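Local coordinates for fibronectin type III domain-containing protein (Simiduia agarivorans, PDB 6P2K), which probably hydrolyses the glucan backbone of xyloglucan as a family 74 glycoside hydrolase, here through its N-terminal beta-propeller part, at residues B[175-187]-B[190-202]. Residues are numbered along the deposited sequence; the frame is centred on the assembly and turned at random.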
# COMPACT_ATOMS: atom_id res chain seq x y z
N ASN B 175 5.98 51.89 -53.86
CA ASN B 175 6.04 53.35 -54.03
C ASN B 175 5.83 53.97 -52.66
O ASN B 175 4.71 53.99 -52.15
CB ASN B 175 5.00 53.84 -55.03
CG ASN B 175 5.13 55.33 -55.31
OD1 ASN B 175 6.21 55.91 -55.18
ND2 ASN B 175 4.03 55.95 -55.72
N ALA B 176 6.91 54.51 -52.09
CA ALA B 176 6.99 54.79 -50.66
C ALA B 176 6.08 55.92 -50.20
O ALA B 176 5.90 56.07 -48.99
CB ALA B 176 8.44 55.10 -50.28
N ASN B 177 5.53 56.72 -51.10
CA ASN B 177 4.65 57.81 -50.69
C ASN B 177 3.19 57.38 -50.57
O ASN B 177 2.34 58.21 -50.25
CB ASN B 177 4.79 58.99 -51.65
CG ASN B 177 6.16 59.62 -51.58
OD1 ASN B 177 6.44 60.45 -50.71
ND2 ASN B 177 7.04 59.25 -52.51
N THR B 178 2.90 56.10 -50.80
CA THR B 178 1.58 55.52 -50.61
C THR B 178 1.56 54.84 -49.24
O THR B 178 2.49 54.11 -48.90
CB THR B 178 1.27 54.51 -51.71
OG1 THR B 178 1.41 55.15 -52.98
CG2 THR B 178 -0.16 53.97 -51.54
N VAL B 179 0.50 55.07 -48.46
CA VAL B 179 0.39 54.46 -47.14
C VAL B 179 -1.07 54.51 -46.69
O VAL B 179 -1.78 55.49 -46.94
CB VAL B 179 1.32 55.15 -46.12
CG1 VAL B 179 1.19 56.67 -46.21
CG2 VAL B 179 1.07 54.66 -44.71
N TYR B 180 -1.52 53.43 -46.04
CA TYR B 180 -2.86 53.31 -45.48
C TYR B 180 -2.81 53.18 -43.96
O TYR B 180 -1.81 52.74 -43.39
CB TYR B 180 -3.60 52.07 -46.02
CG TYR B 180 -3.73 51.98 -47.52
CD1 TYR B 180 -2.62 51.70 -48.31
CD2 TYR B 180 -4.96 52.14 -48.14
CE1 TYR B 180 -2.74 51.60 -49.68
CE2 TYR B 180 -5.08 52.05 -49.51
CZ TYR B 180 -3.97 51.78 -50.27
OH TYR B 180 -4.09 51.68 -51.64
N LEU B 181 -3.91 53.56 -43.32
CA LEU B 181 -4.11 53.28 -41.91
C LEU B 181 -5.45 52.60 -41.71
O LEU B 181 -6.42 52.84 -42.44
CB LEU B 181 -4.04 54.56 -41.05
CG LEU B 181 -5.13 55.64 -41.14
CD1 LEU B 181 -6.31 55.37 -40.21
CD2 LEU B 181 -4.51 56.98 -40.83
N GLY B 182 -5.50 51.72 -40.71
CA GLY B 182 -6.72 51.03 -40.35
C GLY B 182 -7.21 51.43 -38.98
O GLY B 182 -6.48 51.31 -38.00
N SER B 183 -8.44 51.91 -38.89
CA SER B 183 -8.91 52.54 -37.67
C SER B 183 -10.37 52.17 -37.43
O SER B 183 -11.05 51.61 -38.30
CB SER B 183 -8.75 54.06 -37.73
OG SER B 183 -9.46 54.69 -36.67
N ASN B 184 -10.85 52.49 -36.23
CA ASN B 184 -12.29 52.46 -35.99
C ASN B 184 -13.00 53.55 -36.80
O ASN B 184 -14.22 53.49 -36.96
CB ASN B 184 -12.59 52.62 -34.50
CG ASN B 184 -12.27 51.36 -33.70
OD1 ASN B 184 -12.46 50.24 -34.18
ND2 ASN B 184 -11.78 51.55 -32.48
N LYS B 185 -12.26 54.54 -37.29
CA LYS B 185 -12.83 55.49 -38.24
C LYS B 185 -13.17 54.80 -39.55
O LYS B 185 -14.19 55.11 -40.18
CB LYS B 185 -11.85 56.64 -38.48
CG LYS B 185 -11.44 57.40 -37.24
CD LYS B 185 -12.65 57.94 -36.51
CE LYS B 185 -12.26 58.94 -35.44
NZ LYS B 185 -12.49 60.34 -35.85
N GLY B 186 -12.34 53.86 -39.96
CA GLY B 186 -12.39 53.23 -41.26
C GLY B 186 -10.99 53.15 -41.83
O GLY B 186 -10.01 53.51 -41.17
N VAL B 187 -10.88 52.68 -43.07
CA VAL B 187 -9.60 52.59 -43.75
C VAL B 187 -9.38 53.88 -44.53
O VAL B 187 -10.21 54.26 -45.36
CB VAL B 187 -9.54 51.37 -44.67
CG1 VAL B 187 -8.31 51.45 -45.56
CG2 VAL B 187 -9.51 50.10 -43.84
N SER B 190 -3.43 57.64 -47.95
CA SER B 190 -2.70 58.84 -48.33
C SER B 190 -1.73 58.51 -49.45
O SER B 190 -1.01 57.51 -49.38
CB SER B 190 -1.94 59.43 -47.14
OG SER B 190 -0.75 60.06 -47.56
N THR B 191 -1.74 59.33 -50.50
CA THR B 191 -0.65 59.38 -51.45
C THR B 191 0.34 60.48 -51.09
O THR B 191 1.26 60.77 -51.87
CB THR B 191 -1.18 59.59 -52.87
OG1 THR B 191 -2.30 60.48 -52.84
CG2 THR B 191 -1.61 58.26 -53.47
N ASN B 192 0.18 61.09 -49.92
CA ASN B 192 0.98 62.20 -49.44
C ASN B 192 2.19 61.77 -48.63
O ASN B 192 3.01 62.61 -48.27
CB ASN B 192 0.12 63.12 -48.57
CG ASN B 192 -1.23 63.41 -49.18
OD1 ASN B 192 -1.85 62.54 -49.79
ND2 ASN B 192 -1.69 64.65 -49.05
N GLY B 193 2.28 60.48 -48.28
CA GLY B 193 3.13 60.06 -47.19
C GLY B 193 2.54 60.32 -45.83
O GLY B 193 3.23 60.11 -44.82
N GLY B 194 1.30 60.78 -45.76
CA GLY B 194 0.62 61.00 -44.51
C GLY B 194 0.25 62.43 -44.17
O GLY B 194 -0.02 62.71 -43.00
N LEU B 195 0.21 63.34 -45.15
CA LEU B 195 -0.14 64.72 -44.86
C LEU B 195 -1.60 65.04 -45.13
O LEU B 195 -2.14 65.99 -44.54
CB LEU B 195 0.75 65.68 -45.65
CG LEU B 195 2.26 65.57 -45.36
CD1 LEU B 195 3.01 66.77 -45.92
CD2 LEU B 195 2.51 65.42 -43.87
N ASN B 196 -2.27 64.28 -46.00
CA ASN B 196 -3.72 64.36 -46.14
C ASN B 196 -4.26 62.96 -46.38
O ASN B 196 -3.61 62.12 -47.00
CB ASN B 196 -4.16 65.27 -47.29
CG ASN B 196 -3.92 66.74 -47.00
OD1 ASN B 196 -4.66 67.35 -46.23
ND2 ASN B 196 -2.88 67.30 -47.60
N TRP B 197 -5.48 62.72 -45.88
CA TRP B 197 -6.14 61.43 -46.00
C TRP B 197 -7.60 61.65 -46.38
O TRP B 197 -8.11 62.77 -46.33
CB TRP B 197 -6.08 60.64 -44.69
CG TRP B 197 -4.73 60.50 -44.09
CD1 TRP B 197 -4.00 61.48 -43.47
CD2 TRP B 197 -3.95 59.31 -44.00
NE1 TRP B 197 -2.81 60.96 -43.02
CE2 TRP B 197 -2.76 59.63 -43.33
CE3 TRP B 197 -4.15 57.99 -44.44
CZ2 TRP B 197 -1.76 58.69 -43.09
CZ3 TRP B 197 -3.16 57.06 -44.19
CH2 TRP B 197 -1.98 57.41 -43.52
N GLN B 198 -8.26 60.56 -46.77
CA GLN B 198 -9.70 60.52 -46.98
C GLN B 198 -10.14 59.07 -46.93
O GLN B 198 -9.38 58.16 -47.27
CB GLN B 198 -10.16 61.19 -48.30
CG GLN B 198 -9.51 60.67 -49.57
CD GLN B 198 -8.11 61.17 -49.72
OE1 GLN B 198 -7.86 62.37 -49.81
NE2 GLN B 198 -7.16 60.25 -49.71
N ARG B 199 -11.39 58.86 -46.52
CA ARG B 199 -11.85 57.54 -46.15
C ARG B 199 -12.07 56.65 -47.36
O ARG B 199 -12.62 57.07 -48.38
CB ARG B 199 -13.14 57.65 -45.34
CG ARG B 199 -13.48 56.40 -44.56
CD ARG B 199 -14.58 56.68 -43.58
NE ARG B 199 -15.22 55.45 -43.14
CZ ARG B 199 -16.48 55.37 -42.72
NH1 ARG B 199 -17.24 56.45 -42.69
NH2 ARG B 199 -16.97 54.20 -42.34
N ILE B 200 -11.63 55.40 -47.24
CA ILE B 200 -12.02 54.34 -48.16
C ILE B 200 -13.30 53.71 -47.62
O ILE B 200 -13.40 53.41 -46.43
CB ILE B 200 -10.90 53.29 -48.30
CG1 ILE B 200 -9.91 53.70 -49.39
CG2 ILE B 200 -11.48 51.91 -48.58
CD1 ILE B 200 -8.65 52.87 -49.40
N ALA B 201 -14.29 53.53 -48.50
CA ALA B 201 -15.51 52.87 -48.10
C ALA B 201 -15.23 51.40 -47.78
O ALA B 201 -14.60 50.70 -48.58
CB ALA B 201 -16.57 52.98 -49.20
N GLY B 202 -15.69 50.95 -46.62
CA GLY B 202 -15.55 49.57 -46.26
C GLY B 202 -16.49 48.69 -47.06
O GLY B 202 -17.26 49.16 -47.91
O HOH W 1 -12.94 51.68 -44.42
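V179 pairs with S190, and L181 packs on W197, in a contact between the second strand of a four-stranded antiparallel propeller blade and the Asp-box turn joining its third strand to the fourth, outermost one (198-200). The turn carries the Asp-box pattern, S190-T191-N192-G193-G194-L195-N196-W197, with asparagine in the aspartate position. V179 and S190 are an antiparallel hydrogen-bonded pair: S190 N gives to V179 O at 2.9 Å, and V179 N to S190 O at 3.0 Å. Just beyond, G193 N makes a weak bond to N177 O. S190 OG accepts from N192 N, forming an ST turn, and also from G194 N, while its CB lies over the middle of one face of the W197 indole. L181 takes the opposite face: its CD2 sits 3.6 Å from the centroid of the six-membered ring, 10° off the normal, a CH-pi contact. W197 has CG anti to its carbonyl carbon (chi1 -51°), which swings the indole into this slot; its NE1 makes a weak bond to G194 O. With alanine in place of W197, the filling between L181 and S190 is lost, and the turn would probably be held less firmly against the blade. V169 of the innermost strand and F156 also touch L181. At the outer strand, K185 O lies over one face of the R199 guanidinium, 3.0 Å above its plane, without a hydrogen bond, and one water joins V187 N to I200 O. I200 CD1 lies at the edge of the Y180 ring, in its plane, 3.7 Å from CE2.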